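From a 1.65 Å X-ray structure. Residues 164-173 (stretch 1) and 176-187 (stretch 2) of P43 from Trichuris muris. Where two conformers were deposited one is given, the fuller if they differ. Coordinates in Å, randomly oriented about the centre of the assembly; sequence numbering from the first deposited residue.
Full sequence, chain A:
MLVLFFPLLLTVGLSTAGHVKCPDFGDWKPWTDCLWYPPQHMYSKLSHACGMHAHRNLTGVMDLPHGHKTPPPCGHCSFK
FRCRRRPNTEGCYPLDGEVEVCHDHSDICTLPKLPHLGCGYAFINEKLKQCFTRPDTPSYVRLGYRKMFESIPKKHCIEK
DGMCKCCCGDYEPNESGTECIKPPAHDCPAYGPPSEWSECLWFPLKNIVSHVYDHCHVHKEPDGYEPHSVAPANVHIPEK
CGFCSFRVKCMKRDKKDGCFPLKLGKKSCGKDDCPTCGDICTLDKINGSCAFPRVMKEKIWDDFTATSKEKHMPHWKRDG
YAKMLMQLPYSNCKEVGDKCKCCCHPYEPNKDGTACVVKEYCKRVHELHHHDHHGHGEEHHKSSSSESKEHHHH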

# COMPACT_ATOMS: atom_id res chain seq x y z
N CYS A 164 2.05 -1.76 -19.86
CA CYS A 164 1.92 -2.84 -18.90
C CYS A 164 0.85 -3.82 -19.35
O CYS A 164 -0.24 -3.40 -19.76
CB CYS A 164 1.58 -2.31 -17.50
SG CYS A 164 2.77 -1.06 -16.94
N LYS A 165 1.16 -5.11 -19.26
CA LYS A 165 0.22 -6.19 -19.58
C LYS A 165 -0.06 -6.95 -18.30
O LYS A 165 0.87 -7.45 -17.66
CB LYS A 165 0.79 -7.16 -20.63
CG LYS A 165 1.23 -6.43 -21.94
CD LYS A 165 0.00 -5.85 -22.65
CE LYS A 165 0.45 -5.17 -23.92
NZ LYS A 165 -0.67 -4.90 -24.86
N CYS A 166 -1.34 -7.00 -17.90
CA CYS A 166 -1.69 -7.46 -16.54
C CYS A 166 -2.83 -8.46 -16.55
O CYS A 166 -3.78 -8.32 -17.33
CB CYS A 166 -2.10 -6.32 -15.65
SG CYS A 166 -0.87 -4.97 -15.47
N CYS A 167 -2.75 -9.43 -15.64
CA CYS A 167 -3.77 -10.44 -15.39
C CYS A 167 -3.87 -10.55 -13.87
O CYS A 167 -2.93 -10.19 -13.17
CB CYS A 167 -3.39 -11.82 -15.99
SG CYS A 167 -2.97 -11.84 -17.69
N CYS A 168 -4.98 -11.09 -13.35
CA CYS A 168 -5.17 -11.16 -11.90
C CYS A 168 -5.32 -12.57 -11.35
O CYS A 168 -5.72 -13.50 -12.06
CB CYS A 168 -6.42 -10.36 -11.47
SG CYS A 168 -6.24 -8.58 -11.55
N GLY A 169 -4.98 -12.69 -10.06
CA GLY A 169 -5.29 -13.90 -9.29
C GLY A 169 -4.52 -15.12 -9.78
O GLY A 169 -3.29 -15.09 -9.82
N ASP A 170 -5.23 -16.22 -10.07
CA ASP A 170 -4.58 -17.43 -10.58
C ASP A 170 -4.03 -17.29 -12.01
O ASP A 170 -3.40 -18.24 -12.51
CB ASP A 170 -5.59 -18.59 -10.55
CG ASP A 170 -6.11 -18.91 -9.15
OD1 ASP A 170 -5.44 -18.63 -8.13
OD2 ASP A 170 -7.21 -19.50 -9.06
N TYR A 171 -4.32 -16.18 -12.69
CA TYR A 171 -3.87 -15.95 -14.06
C TYR A 171 -2.72 -14.96 -14.07
O TYR A 171 -2.72 -13.99 -13.29
CB TYR A 171 -5.05 -15.45 -14.94
CG TYR A 171 -6.03 -16.57 -15.21
CD1 TYR A 171 -5.96 -17.32 -16.37
CD2 TYR A 171 -7.02 -16.88 -14.30
CE1 TYR A 171 -6.81 -18.35 -16.59
CE2 TYR A 171 -7.89 -17.92 -14.53
CZ TYR A 171 -7.78 -18.64 -15.67
OH TYR A 171 -8.64 -19.69 -15.94
N GLU A 172 -1.77 -15.19 -14.98
CA GLU A 172 -0.60 -14.35 -15.17
C GLU A 172 -0.35 -14.17 -16.67
O GLU A 172 -0.76 -15.02 -17.47
CB GLU A 172 0.65 -14.99 -14.52
CG GLU A 172 0.44 -15.25 -13.01
CD GLU A 172 1.61 -15.86 -12.27
OE1 GLU A 172 2.68 -16.08 -12.91
OE2 GLU A 172 1.44 -16.11 -11.03
N PRO A 173 0.31 -13.09 -17.06
CA PRO A 173 0.60 -12.93 -18.50
C PRO A 173 1.45 -14.07 -19.01
O PRO A 173 2.33 -14.57 -18.29
CB PRO A 173 1.34 -11.59 -18.57
CG PRO A 173 0.93 -10.88 -17.25
CD PRO A 173 0.88 -12.00 -16.27
N SER A 176 4.70 -13.52 -23.87
CA SER A 176 4.58 -12.44 -24.86
C SER A 176 3.62 -11.33 -24.45
O SER A 176 3.51 -10.32 -25.18
CB SER A 176 4.15 -12.99 -26.23
OG SER A 176 2.84 -13.56 -26.19
N GLY A 177 2.97 -11.46 -23.30
CA GLY A 177 2.00 -10.48 -22.86
C GLY A 177 0.82 -10.36 -23.80
O GLY A 177 0.25 -9.27 -23.92
N THR A 178 0.42 -11.46 -24.46
CA THR A 178 -0.72 -11.43 -25.36
C THR A 178 -1.94 -12.14 -24.81
O THR A 178 -3.03 -11.94 -25.35
CB THR A 178 -0.39 -12.08 -26.73
OG1 THR A 178 0.07 -13.43 -26.55
CG2 THR A 178 0.68 -11.25 -27.47
N GLU A 179 -1.79 -12.97 -23.77
CA GLU A 179 -2.87 -13.76 -23.23
C GLU A 179 -2.64 -13.94 -21.74
O GLU A 179 -1.49 -13.94 -21.27
CB GLU A 179 -2.94 -15.14 -23.90
CG GLU A 179 -4.17 -15.90 -23.61
CD GLU A 179 -4.19 -17.29 -24.24
OE1 GLU A 179 -3.23 -17.65 -24.98
OE2 GLU A 179 -5.18 -18.00 -24.00
N CYS A 180 -3.73 -14.13 -21.00
CA CYS A 180 -3.67 -14.54 -19.59
C CYS A 180 -3.68 -16.05 -19.52
O CYS A 180 -4.58 -16.68 -20.09
CB CYS A 180 -4.85 -13.99 -18.81
SG CYS A 180 -4.79 -12.15 -18.73
N ILE A 181 -2.69 -16.63 -18.84
CA ILE A 181 -2.63 -18.08 -18.69
C ILE A 181 -2.63 -18.42 -17.21
O ILE A 181 -2.35 -17.59 -16.34
CB ILE A 181 -1.40 -18.66 -19.41
CG1 ILE A 181 -0.12 -17.94 -18.97
CG2 ILE A 181 -1.57 -18.46 -20.92
CD1 ILE A 181 0.36 -18.28 -17.57
N LYS A 182 -2.99 -19.67 -16.92
CA LYS A 182 -3.10 -20.16 -15.56
C LYS A 182 -1.91 -21.07 -15.31
O LYS A 182 -1.95 -22.25 -15.70
CB LYS A 182 -4.42 -20.91 -15.36
CG LYS A 182 -4.72 -21.28 -13.90
CD LYS A 182 -6.18 -21.73 -13.79
CE LYS A 182 -6.50 -22.33 -12.46
NZ LYS A 182 -7.91 -22.86 -12.43
N PRO A 183 -0.82 -20.60 -14.70
CA PRO A 183 0.32 -21.49 -14.43
C PRO A 183 -0.06 -22.56 -13.43
O PRO A 183 -1.06 -22.43 -12.71
CB PRO A 183 1.39 -20.55 -13.87
CG PRO A 183 0.64 -19.40 -13.32
CD PRO A 183 -0.60 -19.25 -14.15
N PRO A 184 0.72 -23.63 -13.32
CA PRO A 184 0.55 -24.57 -12.19
C PRO A 184 0.60 -23.82 -10.87
O PRO A 184 1.33 -22.85 -10.71
CB PRO A 184 1.73 -25.54 -12.32
CG PRO A 184 2.16 -25.42 -13.77
CD PRO A 184 1.88 -23.97 -14.16
N ALA A 185 -0.22 -24.27 -9.92
CA ALA A 185 -0.26 -23.58 -8.63
C ALA A 185 1.14 -23.47 -8.03
O ALA A 185 1.91 -24.43 -8.02
CB ALA A 185 -1.18 -24.34 -7.66
N HIS A 186 1.46 -22.27 -7.48
CA HIS A 186 2.80 -22.07 -6.91
C HIS A 186 3.01 -22.82 -5.60
O HIS A 186 4.15 -23.12 -5.26
CB HIS A 186 3.10 -20.59 -6.67
CG HIS A 186 3.00 -19.75 -7.91
ND1 HIS A 186 3.70 -20.04 -9.06
CD2 HIS A 186 2.26 -18.65 -8.17
CE1 HIS A 186 3.37 -19.16 -9.99
NE2 HIS A 186 2.51 -18.30 -9.47
N ASP A 187 1.93 -23.17 -4.89
CA ASP A 187 2.01 -23.99 -3.66
C ASP A 187 3.12 -23.49 -2.71
O ASP A 187 4.06 -24.21 -2.34
CB ASP A 187 2.21 -25.45 -4.03
CG ASP A 187 2.21 -26.35 -2.85
OD1 ASP A 187 1.44 -26.08 -1.90
OD2 ASP A 187 3.00 -27.32 -2.88
O HOH W 1 -0.87 -7.67 -25.94
O HOH W 2 -2.51 -20.49 -11.16

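The covalent element comes first. Cys167 SG and Cys180 SG are joined at 2.1 Å with a chi3 of -90°, close to the unstrained value for a disulfide. Both cysteines use the m rotamer and both are buried. The CA-to-CB bond of Cys167 points toward the second stretch, while that of Cys180 runs sideways; the bridge ties the strand 164-168 to the short strand 180-181. Cys166 and Cys168, alternating with Cys167 along the strand, point away and make their covalent bonds elsewhere in the structure. Alternation thus lets three consecutive cysteines serve two sides.

Backbone pairing supplies the second layer. Glu172 and Ile181 form an antiparallel hydrogen-bonded pair: Glu172 N donates to Ile181 O at 2.8 Å, and Ile181 N returns the bond to Glu172 O at 2.9 Å, both nearly linear. The ladder continues with Pro173 opposite Cys180 as a non-hydrogen-bonded pair, a position that suits proline because its nitrogen has no hydrogen to give and none is asked for there. Ile181 O also lies 3.2 Å from Tyr171 CA in a CA-H...O contact. The chain reaches this pairing through a type II' turn from Cys168 to Tyr171, closed by Tyr171 N to Cys168 O at 3.1 Å. Gly169 sits in it at a positive phi of 67°, a backbone shape that favours glycine.

The polar side-chain contact is made by Glu172 and His186. Glu172 extends from its strand with chi1 m and chi2 t, and its OE2 accepts a nearly straight hydrogen bond from His186 NE2 at 2.9 Å. The carboxylate oxygen approaches the edge of the imidazole near its plane, where the N-H points. OE1 of the same carboxylate is hydrogen-bonded elsewhere in the structure, so both oxygens are used. Ile181 shares the sheet face with Glu172; Ile181 CD1, 4.5 Å from Glu172 CB, and Pro183 CG, 3.8 Å from Glu172 CD, approach from the same side, while the carboxylate is engaged.

Apolar packing centres on Tyr171. Lys182 CB lies over one face of its ring, 4.1 Å from the centroid in a CH-pi contact, while Cys180 O approaches the ring edge. Tyr171 CB meets Cys180 CB at 4.1 Å, extending the packing toward the disulfide. Lys182, t at all four chi angles, is useful here for its methylenes: its CG also lies 3.6 Å from Asp170 O.

Two waters complete the contact. One accepts from Lys165 NZ at 3.0 Å and donates to Gly177 O at 2.8 Å; the other donates to Asp170 O at 2.8 Å and to Pro183 O at 2.9 Å, joining two carbonyls that could not bond each other. Gly177 is buried, with positive phi, and Lys165 CG comes within 3.6 Å of its O; a CB on Gly177 would lie about 3.1 Å from that same CG, so glycine fits this place on both counts. Altogether the stretches bury 618 Å² between them.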